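Local coordinates for protein O-methyltransferase (PDB 3TR6) that probably transfers a methyl group from S-adenosylmethionine to a hydroxyl oxygen of its substrate and binds S-adenosyl-L-homocysteine and a nickel ion, at residues Asp147-Lys150 and Ala151-Asp154; Arg121-Ala125 and Lys126-Ala130; Ala31-Arg34 and Glu35-Arg39; Tyr157-Ser160 and Leu161-Leu164. One frame throughout, in Å; residues are numbered along the deposited sequence.

In the fold
All four interactions belong to one Rossmann-like methyltransferase fold and arise between side chains close in sequence. Interactions 1 and 2 sit at the ligand end of the sheet, in the turns that follow strands 141-146 and 118-122; their centres are 13 Å apart and both touch S-adenosyl-L-homocysteine. Interaction 1 also binds the nickel ion. Interaction 4 continues helix 153-163, which begins in interaction 1, and packs on interaction 2 where Leu129 CD1 lies 3.7 Å from Glu159 CB. Interaction 3, on helix 28-40, stands apart, 32 Å from interaction 4 between centres, but the side chain of Thr37 comes within about 7 Å of the ligand.

Interaction 1: Asp147-Lys150 and Ala151-Asp154; sequences DADK and ANTD. With NI (nickel (II) ion), chain B; SAH (S-adenosyl-L-homocysteine), chain C.
Asp149 has its carboxylate gripped on one oxygen by Asn152 and on the other by Tyr156 OH, with OD1 lying beside the adenine of S-adenosyl-L-homocysteine. OD2 takes Asn152 ND2 at 2.8 Å, met nearly end-on along its C-O bond, while OD1 and the adenine N7, two acceptors, approach to 3.1 Å. The carboxylate and amide planes stand 86° apart, and the bond leaves the Asn152 amide tilted from its plane. Asn152 is the residue just before helix 153-163, yet its amide caps no helix N-H: it turns back to Asp149. The backbone tightens the same turn, Asn152 N donating to Asp149 O at 3.3 Å from above the carbonyl plane.

On the other flank Lys150 bends at chi2 (-50°) and then runs straight, carrying NZ back over the turn. There NZ forms a salt bridge with Asp147 OD2 at 2.9 Å and donates to Ala148 O on an in-plane lone pair, at 3.1 Å. The two oxygens of Asp147 serve different partners: OD2 binds nickel at 2.6 Å, with Asp173 OD2 as a second ligand and Asn174 also in the site, and OD1 accepts the amino nitrogen of the ligand at 3.0 Å. With OD2 shared by nickel and the Lys150 ammonium and OD1 on the ligand amine, one carboxylate ties metal, ligand and loop together.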
loop_
_atom_site.group_PDB
_atom_site.type_symbol
_atom_site.label_atom_id
_atom_site.label_comp_id
_atom_site.label_asym_id
_atom_site.label_seq_id
_atom_site.Cartn_x
_atom_site.Cartn_y
_atom_site.Cartn_z
ATOM N N ASP A 147 2.052 -16.842 1.089
ATOM C CA ASP A 147 3.186 -16.944 0.176
ATOM C C ASP A 147 3.834 -18.332 0.222
ATOM O O ASP A 147 5.041 -18.467 0.430
ATOM C CB ASP A 147 4.205 -15.844 0.497
ATOM C CG ASP A 147 5.341 -15.791 -0.497
ATOM O OD1 ASP A 147 6.366 -15.144 -0.195
ATOM O OD2 ASP A 147 5.209 -16.399 -1.579
ATOM N N ALA A 148 3.021 -19.364 0.023
ATOM C CA ALA A 148 3.507 -20.742 0.015
ATOM C C ALA A 148 3.225 -21.416 -1.328
ATOM O O ALA A 148 3.360 -20.796 -2.381
ATOM C CB ALA A 148 2.883 -21.531 1.154
ATOM N N ASP A 149 2.841 -22.686 -1.293
ATOM C CA ASP A 149 2.489 -23.399 -2.517
ATOM C C ASP A 149 1.286 -22.739 -3.189
ATOM O O ASP A 149 0.228 -22.589 -2.576
ATOM C CB ASP A 149 2.220 -24.883 -2.236
ATOM C CG ASP A 149 1.322 -25.101 -1.026
ATOM O OD1 ASP A 149 1.623 -24.548 0.054
ATOM O OD2 ASP A 149 0.312 -25.829 -1.155
ATOM N N LYS A 150 1.452 -22.350 -4.450
ATOM C CA LYS A 150 0.442 -21.553 -5.147
ATOM C C LYS A 150 -0.844 -22.323 -5.446
ATOM O O LYS A 150 -1.909 -21.726 -5.583
ATOM C CB LYS A 150 1.011 -20.950 -6.436
ATOM C CG LYS A 150 2.346 -20.240 -6.253
ATOM C CD LYS A 150 2.316 -19.244 -5.099
ATOM C CE LYS A 150 3.701 -18.645 -4.863
ATOM N NZ LYS A 150 3.820 -17.956 -3.547
ATOM N N ALA A 151 -0.744 -23.643 -5.549
ATOM C CA ALA A 151 -1.916 -24.466 -5.825
ATOM C C ALA A 151 -2.996 -24.274 -4.759
ATOM O O ALA A 151 -4.191 -24.382 -5.041
ATOM C CB ALA A 151 -1.521 -25.934 -5.927
ATOM N N ASN A 152 -2.565 -23.974 -3.537
ATOM C CA ASN A 152 -3.480 -23.863 -2.408
ATOM C C ASN A 152 -3.849 -22.440 -1.997
ATOM O O ASN A 152 -4.369 -22.239 -0.899
ATOM C CB ASN A 152 -2.910 -24.596 -1.189
ATOM C CG ASN A 152 -3.186 -26.085 -1.219
ATOM O OD1 ASN A 152 -4.225 -26.524 -1.713
ATOM N ND2 ASN A 152 -2.257 -26.870 -0.684
ATOM N N THR A 153 -3.596 -21.453 -2.854
ATOM C CA THR A 153 -3.835 -20.069 -2.443
ATOM C C THR A 153 -5.313 -19.786 -2.171
ATOM O O THR A 153 -5.632 -19.020 -1.266
ATOM C CB THR A 153 -3.262 -19.009 -3.433
ATOM O OG1 THR A 153 -4.135 -18.869 -4.558
ATOM C CG2 THR A 153 -1.867 -19.386 -3.901
ATOM N N ASP A 154 -6.210 -20.397 -2.941
ATOM C CA ASP A 154 -7.642 -20.199 -2.710
ATOM C C ASP A 154 -8.051 -20.762 -1.355
ATOM O O ASP A 154 -8.731 -20.095 -0.576
ATOM C CB ASP A 154 -8.491 -20.827 -3.819
ATOM C CG ASP A 154 -9.955 -20.419 -3.732
ATOM O OD1 ASP A 154 -10.296 -19.327 -4.230
ATOM O OD2 ASP A 154 -10.762 -21.181 -3.160
HETATM NI NI NI B . 6.776 -15.090 -3.151
HETATM N N SAH C . 7.696 -15.548 2.430
HETATM C CA SAH C . 8.844 -16.363 2.144
HETATM C CB SAH C . 8.693 -17.091 0.820
HETATM C CG SAH C . 8.502 -18.589 0.889
HETATM S SD SAH C . 8.543 -19.495 -0.650
HETATM C C SAH C . 10.067 -15.514 2.105
HETATM O O SAH C . 11.103 -15.952 1.531
HETATM O OXT SAH C . 10.078 -14.374 2.633
HETATM C "C5'" SAH C . 7.473 -20.920 -0.543
HETATM C "C4'" SAH C . 7.549 -21.702 0.655
HETATM O "O4'" SAH C . 6.296 -22.452 0.831
HETATM C "C3'" SAH C . 8.622 -22.712 0.549
HETATM O "O3'" SAH C . 9.504 -22.541 1.581
HETATM C "C2'" SAH C . 7.946 -24.014 0.666
HETATM O "O2'" SAH C . 8.694 -24.883 1.420
HETATM C "C1'" SAH C . 6.680 -23.680 1.367
HETATM N N9 SAH C . 5.595 -24.648 1.232
HETATM C C8 SAH C . 5.292 -25.377 0.147
HETATM N N7 SAH C . 4.222 -26.132 0.444
HETATM C C5 SAH C . 3.845 -25.883 1.714
HETATM C C6 SAH C . 2.825 -26.367 2.539
HETATM N N6 SAH C . 1.902 -27.348 2.064
HETATM N N1 SAH C . 2.727 -25.892 3.793
HETATM C C2 SAH C . 3.586 -24.974 4.255
HETATM N N3 SAH C . 4.575 -24.493 3.491
HETATM C C4 SAH C . 4.725 -24.928 2.223
#

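Interaction 2: Arg121-Ala125 and Lys126-Ala130; sequences RLSPA and KDTLA. With SAH (S-adenosyl-L-homocysteine), chain C.
Pro124 O receives two backbone N-H groups from the first turn of the helix that follows, Asp127 N at 2.9 Å and Thr128 N at 3.2 Å. The first comes from well above the carbonyl plane, the second lies in it on a straighter path. Beside them the Asp127 carboxylate leans obliquely over the proline ring, OD2 resting 3.4 Å from Pro124 CG. One residue on, Ala125 O takes Leu129 N, while Ala125 N points the other way and donates to N1 of the adenine of S-adenosyl-L-homocysteine at 3.0 Å (N-H...N 159°).

This is the turn from strand 118-122, the outermost on its side of the Rossmann-like sheet within this chain, into helix 125-133, with Pro124 at the N-cap position. A water ties strand to helix: it donates to Arg121 O and to Ser123 O, and accepts from Thr128 OG1 at 2.6 Å. With OG1 spent on the water, Thr128 sets CG2 anti to its backbone N (OG1 at chi1 -60°), where the methyl crosses the Arg121 side chain at about a right angle, 3.8 Å from Arg121 CB. Farther out, backbone bonds join Arg121 to Thr94 and Ser123 to Asp96, and Ala125 and Leu129 both pack on Ile71.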
loop_
_atom_site.group_PDB
_atom_site.type_symbol
_atom_site.label_atom_id
_atom_site.label_comp_id
_atom_site.label_asym_id
_atom_site.label_seq_id
_atom_site.Cartn_x
_atom_site.Cartn_y
_atom_site.Cartn_z
ATOM N N ARG A 121 5.470 -22.967 12.980
ATOM C CA ARG A 121 4.570 -24.106 12.892
ATOM C C ARG A 121 4.985 -24.969 11.705
ATOM O O ARG A 121 4.629 -24.685 10.563
ATOM C CB ARG A 121 3.122 -23.641 12.733
ATOM C CG ARG A 121 2.635 -22.716 13.847
ATOM C CD ARG A 121 2.520 -23.429 15.194
ATOM N NE ARG A 121 2.252 -22.483 16.276
ATOM C CZ ARG A 121 3.190 -21.952 17.058
ATOM N NH1 ARG A 121 4.464 -22.281 16.891
ATOM N NH2 ARG A 121 2.855 -21.094 18.012
ATOM N N LEU A 122 5.745 -26.023 11.981
ATOM C CA LEU A 122 6.277 -26.876 10.928
ATOM C C LEU A 122 5.319 -28.011 10.567
ATOM O O LEU A 122 5.294 -29.051 11.220
ATOM C CB LEU A 122 7.636 -27.433 11.343
ATOM C CG LEU A 122 8.450 -28.122 10.248
ATOM C CD1 LEU A 122 8.592 -27.209 9.040
ATOM C CD2 LEU A 122 9.816 -28.550 10.767
ATOM N N SER A 123 4.533 -27.790 9.518
ATOM C CA SER A 123 3.612 -28.786 8.990
ATOM C C SER A 123 2.818 -28.127 7.874
ATOM O O SER A 123 2.860 -26.910 7.733
ATOM C CB SER A 123 2.674 -29.301 10.087
ATOM O OG SER A 123 1.438 -28.602 10.079
ATOM N N PRO A 124 2.099 -28.925 7.070
ATOM C CA PRO A 124 1.290 -28.315 6.011
ATOM C C PRO A 124 0.477 -27.141 6.547
ATOM O O PRO A 124 -0.166 -27.274 7.586
ATOM C CB PRO A 124 0.365 -29.457 5.585
ATOM C CG PRO A 124 1.166 -30.691 5.842
ATOM C CD PRO A 124 1.998 -30.397 7.071
ATOM N N ALA A 125 0.517 -26.007 5.854
ATOM C CA ALA A 125 -0.217 -24.817 6.280
ATOM C C ALA A 125 -1.708 -25.120 6.386
ATOM O O ALA A 125 -2.398 -24.624 7.274
ATOM C CB ALA A 125 0.025 -23.674 5.312
ATOM N N LYS A 126 -2.187 -25.941 5.460
ATOM C CA LYS A 126 -3.549 -26.456 5.476
ATOM C C LYS A 126 -3.932 -26.980 6.864
ATOM O O LYS A 126 -5.026 -26.710 7.364
ATOM C CB LYS A 126 -3.666 -27.568 4.430
ATOM C CG LYS A 126 -5.015 -28.233 4.314
ATOM C CD LYS A 126 -4.928 -29.395 3.332
ATOM C CE LYS A 126 -6.261 -30.114 3.188
ATOM N NZ LYS A 126 -6.175 -31.267 2.245
ATOM N N ASP A 127 -3.018 -27.721 7.487
ATOM C CA ASP A 127 -3.264 -28.318 8.797
ATOM C C ASP A 127 -3.197 -27.290 9.923
ATOM O O ASP A 127 -4.060 -27.263 10.797
ATOM C CB ASP A 127 -2.271 -29.454 9.067
ATOM C CG ASP A 127 -2.414 -30.603 8.084
ATOM O OD1 ASP A 127 -3.482 -30.717 7.444
ATOM O OD2 ASP A 127 -1.459 -31.396 7.957
ATOM N N THR A 128 -2.163 -26.455 9.898
ATOM C CA THR A 128 -1.992 -25.402 10.894
ATOM C C THR A 128 -3.198 -24.466 10.930
ATOM O O THR A 128 -3.642 -24.055 12.001
ATOM C CB THR A 128 -0.722 -24.583 10.621
ATOM O OG1 THR A 128 0.422 -25.444 10.674
ATOM C CG2 THR A 128 -0.563 -23.476 11.653
ATOM N N LEU A 129 -3.727 -24.134 9.757
ATOM C CA LEU A 129 -4.879 -23.243 9.666
ATOM C C LEU A 129 -6.150 -23.893 10.203
ATOM O O LEU A 129 -6.985 -23.227 10.819
ATOM C CB LEU A 129 -5.097 -22.773 8.224
ATOM C CG LEU A 129 -4.030 -21.865 7.612
ATOM C CD1 LEU A 129 -4.522 -21.305 6.292
ATOM C CD2 LEU A 129 -3.667 -20.739 8.565
ATOM N N ALA A 130 -6.299 -25.192 9.961
ATOM C CA ALA A 130 -7.481 -25.913 10.421
ATOM C C ALA A 130 -7.440 -26.114 11.931
ATOM O O ALA A 130 -8.470 -26.057 12.599
ATOM C CB ALA A 130 -7.612 -27.246 9.699
HETATM N N SAH C . 7.696 -15.548 2.430
HETATM C CA SAH C . 8.844 -16.363 2.144
HETATM C CB SAH C . 8.693 -17.091 0.820
HETATM C CG SAH C . 8.502 -18.589 0.889
HETATM S SD SAH C . 8.543 -19.495 -0.650
HETATM C C SAH C . 10.067 -15.514 2.105
HETATM O O SAH C . 11.103 -15.952 1.531
HETATM O OXT SAH C . 10.078 -14.374 2.633
HETATM C "C5'" SAH C . 7.473 -20.920 -0.543
HETATM C "C4'" SAH C . 7.549 -21.702 0.655
HETATM O "O4'" SAH C . 6.296 -22.452 0.831
HETATM C "C3'" SAH C . 8.622 -22.712 0.549
HETATM O "O3'" SAH C . 9.504 -22.541 1.581
HETATM C "C2'" SAH C . 7.946 -24.014 0.666
HETATM O "O2'" SAH C . 8.694 -24.883 1.420
HETATM C "C1'" SAH C . 6.680 -23.680 1.367
HETATM N N9 SAH C . 5.595 -24.648 1.232
HETATM C C8 SAH C . 5.292 -25.377 0.147
HETATM N N7 SAH C . 4.222 -26.132 0.444
HETATM C C5 SAH C . 3.845 -25.883 1.714
HETATM C C6 SAH C . 2.825 -26.367 2.539
HETATM N N6 SAH C . 1.902 -27.348 2.064
HETATM N N1 SAH C . 2.727 -25.892 3.793
HETATM C C2 SAH C . 3.586 -24.974 4.255
HETATM N N3 SAH C . 4.575 -24.493 3.491
HETATM C C4 SAH C . 4.725 -24.928 2.223
HETATM O O HOH W 1 2.484 -24.802 9.278
#

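Interaction 3: Ala31-Arg34 and Glu35-Arg39; sequences AELR and EETTR
Leu33 O is gripped twice by Thr37: the backbone N reaches it at 3.0 Å and the hydroxyl OG1 at 2.8 Å, from opposite faces of the carbonyl plane. One residue along, Thr38 repeats the pattern on Arg34 O, with N at 2.9 Å and OG1 at 3.0 Å, again from the two faces. Both threonines place OG1 anti to their carbonyl carbon (chi1 -61° in Thr37), which swings the hydroxyl back along helix 28-40 onto the carbonyl four residues earlier. Thr37 OG1 is also hydrogen-bonded to Thr75 OG1, so this hydroxyl joins the helix to the loop before helix 77-83. Leu33, obliquely across from Thr37, sends its own branches to Tyr77, Ile80 and Tyr108.

On another side of the helix, Arg34 and Glu35 run side by side in the same direction. Glu35 bends at chi2 and brings OE1 to the guanidinium edge, near its plane and 3.2 Å from Arg34 NH1, with the two flat groups turned 78° to each other. The other terminal nitrogen, Arg34 NH2, makes a salt bridge with Glu26, so two carboxylates share this arginine. Glu32 pairs with Lys111; Glu36, a turn on, meets the hydroxyl of Tyr108 on helix 99-111 through OE2 and Arg39 NH2 through OE1, a salt bridge of 3.5 Å. These pairings probably offset part of the charge of the three glutamates, while the threonine hydroxyls are satisfied by the helix's own carbonyls.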
loop_
_atom_site.group_PDB
_atom_site.type_symbol
_atom_site.label_atom_id
_atom_site.label_comp_id
_atom_site.label_asym_id
_atom_site.label_seq_id
_atom_site.Cartn_x
_atom_site.Cartn_y
_atom_site.Cartn_z
ATOM N N ALA A 31 19.432 -8.023 4.914
ATOM C CA ALA A 31 20.332 -8.012 3.768
ATOM C C ALA A 31 21.253 -9.228 3.822
ATOM O O ALA A 31 21.452 -9.918 2.822
ATOM C CB ALA A 31 21.146 -6.727 3.744
ATOM N N GLU A 32 21.803 -9.484 5.004
ATOM C CA GLU A 32 22.685 -10.622 5.227
ATOM C C GLU A 32 21.947 -11.942 5.033
ATOM O O GLU A 32 22.500 -12.900 4.489
ATOM C CB GLU A 32 23.272 -10.552 6.637
ATOM C CG GLU A 32 23.958 -11.820 7.099
ATOM C CD GLU A 32 24.375 -11.749 8.555
ATOM O OE1 GLU A 32 24.349 -10.637 9.129
ATOM O OE2 GLU A 32 24.723 -12.806 9.128
ATOM N N LEU A 33 20.695 -11.983 5.479
ATOM C CA LEU A 33 19.874 -13.183 5.373
ATOM C C LEU A 33 19.654 -13.629 3.926
ATOM O O LEU A 33 19.604 -14.824 3.643
ATOM C CB LEU A 33 18.524 -12.975 6.066
ATOM C CG LEU A 33 17.465 -14.058 5.830
ATOM C CD1 LEU A 33 17.934 -15.401 6.361
ATOM C CD2 LEU A 33 16.133 -13.669 6.454
ATOM N N ARG A 34 19.516 -12.677 3.009
ATOM C CA ARG A 34 19.270 -13.049 1.621
ATOM C C ARG A 34 20.550 -13.263 0.807
ATOM O O ARG A 34 20.539 -13.965 -0.203
ATOM C CB ARG A 34 18.298 -12.087 0.928
ATOM C CG ARG A 34 18.796 -10.685 0.679
ATOM C CD ARG A 34 18.016 -10.087 -0.487
ATOM N NE ARG A 34 18.095 -8.632 -0.543
ATOM C CZ ARG A 34 19.211 -7.949 -0.776
ATOM N NH1 ARG A 34 20.360 -8.587 -0.958
ATOM N NH2 ARG A 34 19.179 -6.624 -0.816
ATOM N N GLU A 35 21.650 -12.670 1.255
ATOM C CA GLU A 35 22.950 -13.014 0.700
ATOM C C GLU A 35 23.224 -14.486 0.978
ATOM O O GLU A 35 23.714 -15.211 0.115
ATOM C CB GLU A 35 24.059 -12.149 1.304
ATOM C CG GLU A 35 24.044 -10.703 0.833
ATOM C CD GLU A 35 24.118 -10.579 -0.680
ATOM O OE1 GLU A 35 23.162 -10.043 -1.284
ATOM O OE2 GLU A 35 25.134 -11.016 -1.265
ATOM N N GLU A 36 22.893 -14.924 2.188
ATOM C CA GLU A 36 23.090 -16.314 2.571
ATOM C C GLU A 36 22.091 -17.244 1.889
ATOM O O GLU A 36 22.430 -18.364 1.514
ATOM C CB GLU A 36 23.012 -16.477 4.089
ATOM C CG GLU A 36 22.894 -17.927 4.529
ATOM C CD GLU A 36 23.784 -18.265 5.709
ATOM O OE1 GLU A 36 24.122 -19.457 5.868
ATOM O OE2 GLU A 36 24.143 -17.346 6.478
ATOM N N THR A 37 20.857 -16.780 1.729
ATOM C CA THR A 37 19.845 -17.587 1.061
ATOM C C THR A 37 20.235 -17.807 -0.398
ATOM O O THR A 37 20.054 -18.896 -0.942
ATOM C CB THR A 37 18.445 -16.941 1.142
ATOM O OG1 THR A 37 18.057 -16.819 2.514
ATOM C CG2 THR A 37 17.419 -17.791 0.419
ATOM N N THR A 38 20.778 -16.766 -1.023
ATOM C CA THR A 38 21.239 -16.855 -2.405
ATOM C C THR A 38 22.394 -17.840 -2.512
ATOM O O THR A 38 22.470 -18.642 -3.449
ATOM C CB THR A 38 21.712 -15.486 -2.934
ATOM O OG1 THR A 38 20.582 -14.632 -3.140
ATOM C CG2 THR A 38 22.455 -15.654 -4.252
ATOM N N ARG A 39 23.290 -17.773 -1.536
ATOM C CA ARG A 39 24.483 -18.605 -1.519
ATOM C C ARG A 39 24.190 -20.085 -1.254
ATOM O O ARG A 39 24.865 -20.957 -1.798
ATOM C CB ARG A 39 25.472 -18.065 -0.483
ATOM C CG ARG A 39 26.715 -18.914 -0.304
ATOM C CD ARG A 39 27.775 -18.184 0.505
ATOM N NE ARG A 39 27.295 -17.767 1.821
ATOM C CZ ARG A 39 27.161 -18.581 2.865
ATOM N NH1 ARG A 39 27.455 -19.870 2.748
ATOM N NH2 ARG A 39 26.722 -18.107 4.024
#

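Interaction 4: Tyr157-Ser160 and Leu161-Leu164; sequences YEES and LKLL
Residues 157-163 form the last turns of helix 153-163, and Leu164 follows directly; this is the helix of the beta-alpha-beta crossover that joins the adjacent parallel strands 141-146 and 168-173 of the Rossmann-like sheet. Regular backbone bonds hold it: Leu161 N to Tyr157 O at 3.0 Å and Leu163 N to Glu159 O at 3.2 Å. At the end of the helix Lys223 NZ bonds to the carbonyl oxygens of both Leu161 and Leu164.

Apolar contact lies on the side facing the sheet. Tyr157 and Leu161 run alongside each other in the same direction, with Leu161 CD1 4.1 Å from Tyr157 CE2, set obliquely to the ring. Tyr157, Ser160, Leu161 and Leu164 all pack on Ile170 of strand 168-173, while Phe197 meets the Tyr157 ring edge-to-face. Leu163 leans the other way, onto Tyr141 and Leu129. The polar atoms of this buried side have their own partners, Tyr157 OH bonding to Asp204 and the Ser160 hydroxyl to Tyr156 O.

Glu158, Glu159 and Lys162 occupy the outer side. Lys162 is extended to CE and turns at chi4 (69°), which leaves NZ between the two preceding glutamates. Its salt bridge to Glu159 OE2 is long, and Glu159 crosses it obliquely. Glu158 is held chiefly from beyond the helix, OE1 by Lys200 and OE2 by Arg206. A water bridges Glu158 and Lys162: it donates to Glu158 O at 2.7 Å and to Glu158 OE2 at 3.1 Å, and accepts from Lys162 NZ at 2.9 Å.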
loop_
_atom_site.group_PDB
_atom_site.type_symbol
_atom_site.label_atom_id
_atom_site.label_comp_id
_atom_site.label_asym_id
_atom_site.label_seq_id
_atom_site.Cartn_x
_atom_site.Cartn_y
_atom_site.Cartn_z
ATOM N N TYR A 157 -6.639 -18.591 1.296
ATOM C CA TYR A 157 -7.387 -17.343 1.286
ATOM C C TYR A 157 -8.689 -17.529 2.048
ATOM O O TYR A 157 -9.023 -16.746 2.942
ATOM C CB TYR A 157 -7.672 -16.917 -0.159
ATOM C CG TYR A 157 -8.553 -15.694 -0.305
ATOM C CD1 TYR A 157 -8.017 -14.416 -0.231
ATOM C CD2 TYR A 157 -9.917 -15.820 -0.538
ATOM C CE1 TYR A 157 -8.814 -13.294 -0.373
ATOM C CE2 TYR A 157 -10.726 -14.703 -0.681
ATOM C CZ TYR A 157 -10.169 -13.441 -0.596
ATOM O OH TYR A 157 -10.963 -12.323 -0.738
ATOM N N GLU A 158 -9.412 -18.583 1.688
ATOM C CA GLU A 158 -10.697 -18.896 2.298
ATOM C C GLU A 158 -10.559 -19.098 3.803
ATOM O O GLU A 158 -11.391 -18.637 4.583
ATOM C CB GLU A 158 -11.290 -20.145 1.648
ATOM C CG GLU A 158 -12.763 -20.019 1.334
ATOM C CD GLU A 158 -13.063 -18.821 0.463
ATOM O OE1 GLU A 158 -12.346 -18.617 -0.536
ATOM O OE2 GLU A 158 -14.012 -18.078 0.783
ATOM N N GLU A 159 -9.497 -19.787 4.204
ATOM C CA GLU A 159 -9.223 -20.028 5.612
ATOM C C GLU A 159 -8.802 -18.743 6.317
ATOM O O GLU A 159 -9.151 -18.517 7.477
ATOM C CB GLU A 159 -8.139 -21.095 5.767
ATOM C CG GLU A 159 -8.550 -22.469 5.269
ATOM C CD GLU A 159 -9.565 -23.138 6.176
ATOM O OE1 GLU A 159 -9.143 -23.831 7.128
ATOM O OE2 GLU A 159 -10.781 -22.974 5.938
ATOM N N SER A 160 -8.052 -17.904 5.611
ATOM C CA SER A 160 -7.565 -16.654 6.180
ATOM C C SER A 160 -8.700 -15.674 6.460
ATOM O O SER A 160 -8.608 -14.857 7.372
ATOM C CB SER A 160 -6.515 -16.015 5.269
ATOM O OG SER A 160 -5.309 -16.758 5.287
ATOM N N LEU A 161 -9.766 -15.750 5.671
ATOM C CA LEU A 161 -10.940 -14.924 5.922
ATOM C C LEU A 161 -11.585 -15.287 7.254
ATOM O O LEU A 161 -11.938 -14.414 8.042
ATOM C CB LEU A 161 -11.960 -15.058 4.793
ATOM C CG LEU A 161 -11.865 -14.028 3.671
ATOM C CD1 LEU A 161 -12.977 -14.247 2.659
ATOM C CD2 LEU A 161 -11.933 -12.627 4.246
ATOM N N LYS A 162 -11.732 -16.583 7.499
ATOM C CA LYS A 162 -12.342 -17.061 8.733
ATOM C C LYS A 162 -11.536 -16.607 9.946
ATOM O O LYS A 162 -12.101 -16.259 10.982
ATOM C CB LYS A 162 -12.446 -18.591 8.723
ATOM C CG LYS A 162 -13.320 -19.176 7.619
ATOM C CD LYS A 162 -13.275 -20.701 7.654
ATOM C CE LYS A 162 -14.282 -21.328 6.702
ATOM N NZ LYS A 162 -13.936 -21.115 5.267
ATOM N N LEU A 163 -10.213 -16.609 9.805
ATOM C CA LEU A 163 -9.309 -16.314 10.913
ATOM C C LEU A 163 -9.103 -14.819 11.157
ATOM O O LEU A 163 -8.582 -14.416 12.200
ATOM C CB LEU A 163 -7.956 -16.990 10.682
ATOM C CG LEU A 163 -7.908 -18.505 10.877
ATOM C CD1 LEU A 163 -6.786 -19.125 10.062
ATOM C CD2 LEU A 163 -7.766 -18.858 12.353
ATOM N N LEU A 164 -9.503 -13.998 10.192
ATOM C CA LEU A 164 -9.293 -12.559 10.296
ATOM C C LEU A 164 -10.379 -11.881 11.108
ATOM O O LEU A 164 -11.561 -12.212 10.983
ATOM C CB LEU A 164 -9.220 -11.910 8.909
ATOM C CG LEU A 164 -7.903 -12.011 8.136
ATOM C CD1 LEU A 164 -8.014 -11.225 6.846
ATOM C CD2 LEU A 164 -6.733 -11.514 8.974
HETATM O O HOH W 2 -13.973 -18.582 3.866
#